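Probable chitinase A (Chromobacterium violaceum, PDB 4TX8) probably hydrolyses chitin as a family 18 endochitinase, joining a TIM-barrel catalytic domain to a small chitin-binding module. Local coordinates at residues S127-S130 / A131-V135; N201-Y204 / G205-Q209. One frame throughout, in Å; residues are numbered along the deposited sequence.

Contact 1: S127-S130 / A131-V135; sequences SQVS and ADWDV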
loop_
_atom_site.group_PDB
_atom_site.type_symbol
_atom_site.label_atom_id
_atom_site.label_comp_id
_atom_site.label_asym_id
_atom_site.label_seq_id
_atom_site.Cartn_x
_atom_site.Cartn_y
_atom_site.Cartn_z
ATOM N N SER A 127 5.457 -14.938 8.393
ATOM C CA SER A 127 4.717 -16.183 8.224
ATOM C C SER A 127 3.259 -16.078 8.676
ATOM O O SER A 127 2.409 -16.843 8.224
ATOM C CB SER A 127 5.410 -17.309 8.993
ATOM O OG SER A 127 5.512 -16.988 10.373
ATOM N N GLN A 128 2.974 -15.130 9.563
ATOM C CA GLN A 128 1.650 -15.019 10.172
ATOM C C GLN A 128 0.709 -14.079 9.416
ATOM O O GLN A 128 -0.443 -13.910 9.810
ATOM C CB GLN A 128 1.780 -14.561 11.630
ATOM C CG GLN A 128 2.467 -15.577 12.531
ATOM C CD GLN A 128 2.746 -15.037 13.919
ATOM O OE1 GLN A 128 2.218 -13.996 14.311
ATOM N NE2 GLN A 128 3.587 -15.739 14.670
ATOM N N VAL A 129 1.197 -13.468 8.340
ATOM C CA VAL A 129 0.359 -12.612 7.505
ATOM C C VAL A 129 -0.776 -13.440 6.901
ATOM O O VAL A 129 -0.533 -14.479 6.286
ATOM C CB VAL A 129 1.178 -11.936 6.387
ATOM C CG1 VAL A 129 0.260 -11.248 5.391
ATOM C CG2 VAL A 129 2.176 -10.947 6.982
ATOM N N SER A 130 -2.011 -12.982 7.086
ATOM C CA SER A 130 -3.184 -13.783 6.745
ATOM C C SER A 130 -3.304 -14.039 5.247
ATOM O O SER A 130 -2.806 -13.265 4.431
ATOM C CB SER A 130 -4.459 -13.110 7.258
ATOM O OG SER A 130 -5.091 -12.363 6.237
ATOM N N ALA A 131 -3.989 -15.123 4.899
ATOM C CA ALA A 131 -4.129 -15.542 3.509
ATOM C C ALA A 131 -4.919 -14.551 2.655
ATOM O O ALA A 131 -4.916 -14.653 1.431
ATOM C CB ALA A 131 -4.779 -16.918 3.447
ATOM N N ASP A 132 -5.595 -13.597 3.293
ATOM C CA ASP A 132 -6.388 -12.609 2.560
ATOM C C ASP A 132 -5.521 -11.609 1.795
ATOM O O ASP A 132 -6.007 -10.913 0.905
ATOM C CB ASP A 132 -7.321 -11.852 3.511
ATOM C CG ASP A 132 -8.545 -12.658 3.897
ATOM O OD1 ASP A 132 -9.004 -13.478 3.072
ATOM O OD2 ASP A 132 -9.052 -12.465 5.023
ATOM N N TRP A 133 -4.241 -11.529 2.147
ATOM C CA TRP A 133 -3.325 -10.612 1.475
ATOM C C TRP A 133 -2.670 -11.274 0.263
ATOM O O TRP A 133 -2.167 -12.388 0.358
ATOM C CB TRP A 133 -2.258 -10.117 2.453
ATOM C CG TRP A 133 -2.841 -9.431 3.651
ATOM C CD1 TRP A 133 -3.056 -9.974 4.886
ATOM C CD2 TRP A 133 -3.300 -8.076 3.722
ATOM N NE1 TRP A 133 -3.614 -9.036 5.725
ATOM C CE2 TRP A 133 -3.775 -7.863 5.034
ATOM C CE3 TRP A 133 -3.353 -7.019 2.806
ATOM C CZ2 TRP A 133 -4.299 -6.638 5.451
ATOM C CZ3 TRP A 133 -3.873 -5.802 3.222
ATOM C CH2 TRP A 133 -4.336 -5.622 4.533
ATOM N N ASP A 134 -2.681 -10.581 -0.873
ATOM C CA ASP A 134 -2.122 -11.125 -2.110
ATOM C C ASP A 134 -0.736 -10.566 -2.399
ATOM O O ASP A 134 0.100 -11.239 -3.000
ATOM C CB ASP A 134 -3.049 -10.834 -3.288
ATOM C CG ASP A 134 -4.407 -11.475 -3.121
ATOM O OD1 ASP A 134 -4.459 -12.714 -2.976
ATOM O OD2 ASP A 134 -5.420 -10.740 -3.120
ATOM N N VAL A 135 -0.505 -9.324 -1.991
ATOM C CA VAL A 135 0.818 -8.724 -2.105
ATOM C C VAL A 135 1.216 -8.151 -0.755
ATOM O O VAL A 135 0.519 -7.304 -0.195
ATOM C CB VAL A 135 0.876 -7.620 -3.181
ATOM C CG1 VAL A 135 2.288 -7.067 -3.288
ATOM C CG2 VAL A 135 0.414 -8.161 -4.533
HETATM O O HOH W 1 -7.621 -11.312 6.911
#
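Ser130 and Trp133 close a type I beta turn that leads the loop after strand 108-114 into strand 135-143 of the GH18 barrel. Trp133 N donates to Ser130 O over 3.2 Å in a nearly straight bond of 170°. Ser130 also uses its side chain: OG takes the N-H of Asp132 at 3.2 Å, a bent bond of 150°; the serine thus accepts two N-H groups, one on its carbonyl oxygen and one on its hydroxyl oxygen. This second bond, from the N-H two residues on, makes an ST turn that overlaps the beta turn. A water spans Ser130 OG and Asp132 OD2, donating to the carboxylate over 2.6 Å, while Asp132 OD1 forms a salt bridge with Arg418 beyond helix 410-417. The indole of Trp133, its CG anti to the carbonyl carbon (chi1 -58°), turns back toward Val129, and the two side chains cross at about a right angle. Ile399 of helix 399-404 touches both. Ser130 O sits at the indole edge, near its plane, 3.3 Å from Trp133 CD1, and Val129 CG1 approaches the same CD1 obliquely at 3.6 Å.

Contact 2: N201-Y204 / G205-Q209; sequences NSLY and GILTQ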
loop_
_atom_site.group_PDB
_atom_site.type_symbol
_atom_site.label_atom_id
_atom_site.label_comp_id
_atom_site.label_asym_id
_atom_site.label_seq_id
_atom_site.Cartn_x
_atom_site.Cartn_y
_atom_site.Cartn_z
ATOM N N ASN A 201 22.880 -1.045 -7.718
ATOM C CA ASN A 201 23.701 -2.119 -7.171
ATOM C C ASN A 201 23.262 -2.568 -5.777
ATOM O O ASN A 201 23.145 -3.764 -5.523
ATOM C CB ASN A 201 25.172 -1.700 -7.138
ATOM C CG ASN A 201 25.763 -1.535 -8.528
ATOM O OD1 ASN A 201 25.251 -2.084 -9.504
ATOM N ND2 ASN A 201 26.853 -0.780 -8.621
ATOM N N SER A 202 23.016 -1.620 -4.876
ATOM C CA SER A 202 22.676 -1.985 -3.503
ATOM C C SER A 202 21.315 -2.683 -3.430
ATOM O O SER A 202 21.157 -3.657 -2.693
ATOM C CB SER A 202 22.702 -0.759 -2.581
ATOM O OG SER A 202 21.701 0.183 -2.924
ATOM N N LEU A 203 20.340 -2.202 -4.202
ATOM C CA LEU A 203 19.018 -2.830 -4.225
ATOM C C LEU A 203 19.070 -4.217 -4.858
ATOM O O LEU A 203 18.357 -5.129 -4.435
ATOM C CB LEU A 203 18.011 -1.959 -4.973
ATOM C CG LEU A 203 17.207 -0.984 -4.115
ATOM C CD1 LEU A 203 16.325 -0.124 -4.994
ATOM C CD2 LEU A 203 16.370 -1.738 -3.086
ATOM N N TYR A 204 19.914 -4.367 -5.874
ATOM C CA TYR A 204 20.129 -5.664 -6.495
ATOM C C TYR A 204 20.641 -6.652 -5.456
ATOM O O TYR A 204 20.196 -7.795 -5.405
ATOM C CB TYR A 204 21.112 -5.554 -7.662
ATOM C CG TYR A 204 21.451 -6.878 -8.305
ATOM C CD1 TYR A 204 20.589 -7.472 -9.216
ATOM C CD2 TYR A 204 22.636 -7.533 -8.001
ATOM C CE1 TYR A 204 20.897 -8.685 -9.807
ATOM C CE2 TYR A 204 22.954 -8.742 -8.584
ATOM C CZ TYR A 204 22.082 -9.314 -9.486
ATOM O OH TYR A 204 22.398 -10.518 -10.069
ATOM N N GLY A 205 21.569 -6.197 -4.618
ATOM C CA GLY A 205 22.103 -7.023 -3.550
ATOM C C GLY A 205 21.042 -7.447 -2.550
ATOM O O GLY A 205 21.015 -8.595 -2.108
ATOM N N ILE A 206 20.159 -6.520 -2.195
ATOM C CA ILE A 206 19.110 -6.798 -1.221
ATOM C C ILE A 206 18.090 -7.787 -1.780
ATOM O O ILE A 206 17.768 -8.789 -1.136
ATOM C CB ILE A 206 18.387 -5.507 -0.784
ATOM C CG1 ILE A 206 19.366 -4.565 -0.077
ATOM C CG2 ILE A 206 17.208 -5.836 0.120
ATOM C CD1 ILE A 206 18.802 -3.187 0.207
ATOM N N LEU A 207 17.591 -7.503 -2.979
ATOM C CA LEU A 207 16.583 -8.348 -3.615
ATOM C C LEU A 207 17.081 -9.778 -3.812
ATOM O O LEU A 207 16.368 -10.736 -3.514
ATOM C CB LEU A 207 16.158 -7.751 -4.961
ATOM C CG LEU A 207 14.914 -6.858 -5.002
ATOM C CD1 LEU A 207 14.873 -5.881 -3.837
ATOM C CD2 LEU A 207 14.852 -6.107 -6.325
ATOM N N THR A 208 18.308 -9.921 -4.302
ATOM C CA THR A 208 18.865 -11.242 -4.569
ATOM C C THR A 208 19.142 -12.008 -3.275
ATOM O O THR A 208 19.015 -13.231 -3.234
ATOM C CB THR A 208 20.165 -11.158 -5.400
ATOM O OG1 THR A 208 21.112 -10.315 -4.733
ATOM C CG2 THR A 208 19.877 -10.591 -6.780
ATOM N N GLN A 209 19.507 -11.286 -2.218
ATOM C CA GLN A 209 19.789 -11.915 -0.932
ATOM C C GLN A 209 18.524 -12.435 -0.254
ATOM O O GLN A 209 18.484 -13.570 0.217
ATOM C CB GLN A 209 20.501 -10.939 0.007
ATOM C CG GLN A 209 20.844 -11.538 1.367
ATOM C CD GLN A 209 21.353 -10.507 2.359
ATOM O OE1 GLN A 209 21.545 -9.339 2.017
ATOM N NE2 GLN A 209 21.570 -10.933 3.598
#
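Residues 201 to 209 form regular alpha helix, in which Asn201, Ser202, Leu203 and Tyr204 offer their carbonyls to the N-H groups four residues on; the bond from Leu207 N to Leu203 O is the shortest and straightest, at 2.9 Å and 174°. Tyr204 and Thr208, one turn apart, make a side-chain contact. Methyl CG2 of Thr208 lies over one face of the phenol ring, 3.8 Å from the Tyr204 ring centroid and 15° off the normal, a CH-pi contact displaced somewhat toward the rim. Tyr204 CG is anti to the backbone N (chi1 176°), which sends the ring outward with a slight lean toward the next turn, where the threonine methyl meets it. On the side facing helix 230-246 the tyrosine touches Leu242 and Ile246, and Lys245 adds a cation-pi interaction with the ring. Helix 193-210 is the crossover of a beta-alpha-beta unit between strands 176-182 and 214-218. Tyr204 O accepts Thr208 N at 3.0 Å and also has Thr208 OG1 at 2.8 Å, though the hydroxyl proton has a second acceptor within reach. On the buried side, Leu203 meets Leu181 and Ile206 meets Leu179 of strand 176-182, while Leu207 packs on Ile246. Between themselves these side chains touch lightly, Leu203 CD2 lying 4.3 Å from Ile206 CD1.

Overall arrangement
Contact 1 precedes contact 2 along the chain, both in the GH18 domain. Their centres are 24 Å apart and their nearest atoms about 13 Å, so they do not touch. The connection runs through the barrel sheet: residues 131-135 lead into strand 135-143, which pairs in parallel with strand 176-182, the strand that helix 193-210 follows and covers. Contact 1 lies at the entry to a barrel strand, whereas contact 2 lies farther from the chain centre, on a helix of the outer layer. Neither forms part of the metal sites or the sugar pocket, although the Ser130 side chain is about 11 Å from a bound N-acetylglucosamine; both concern the catalytic domain's scaffold.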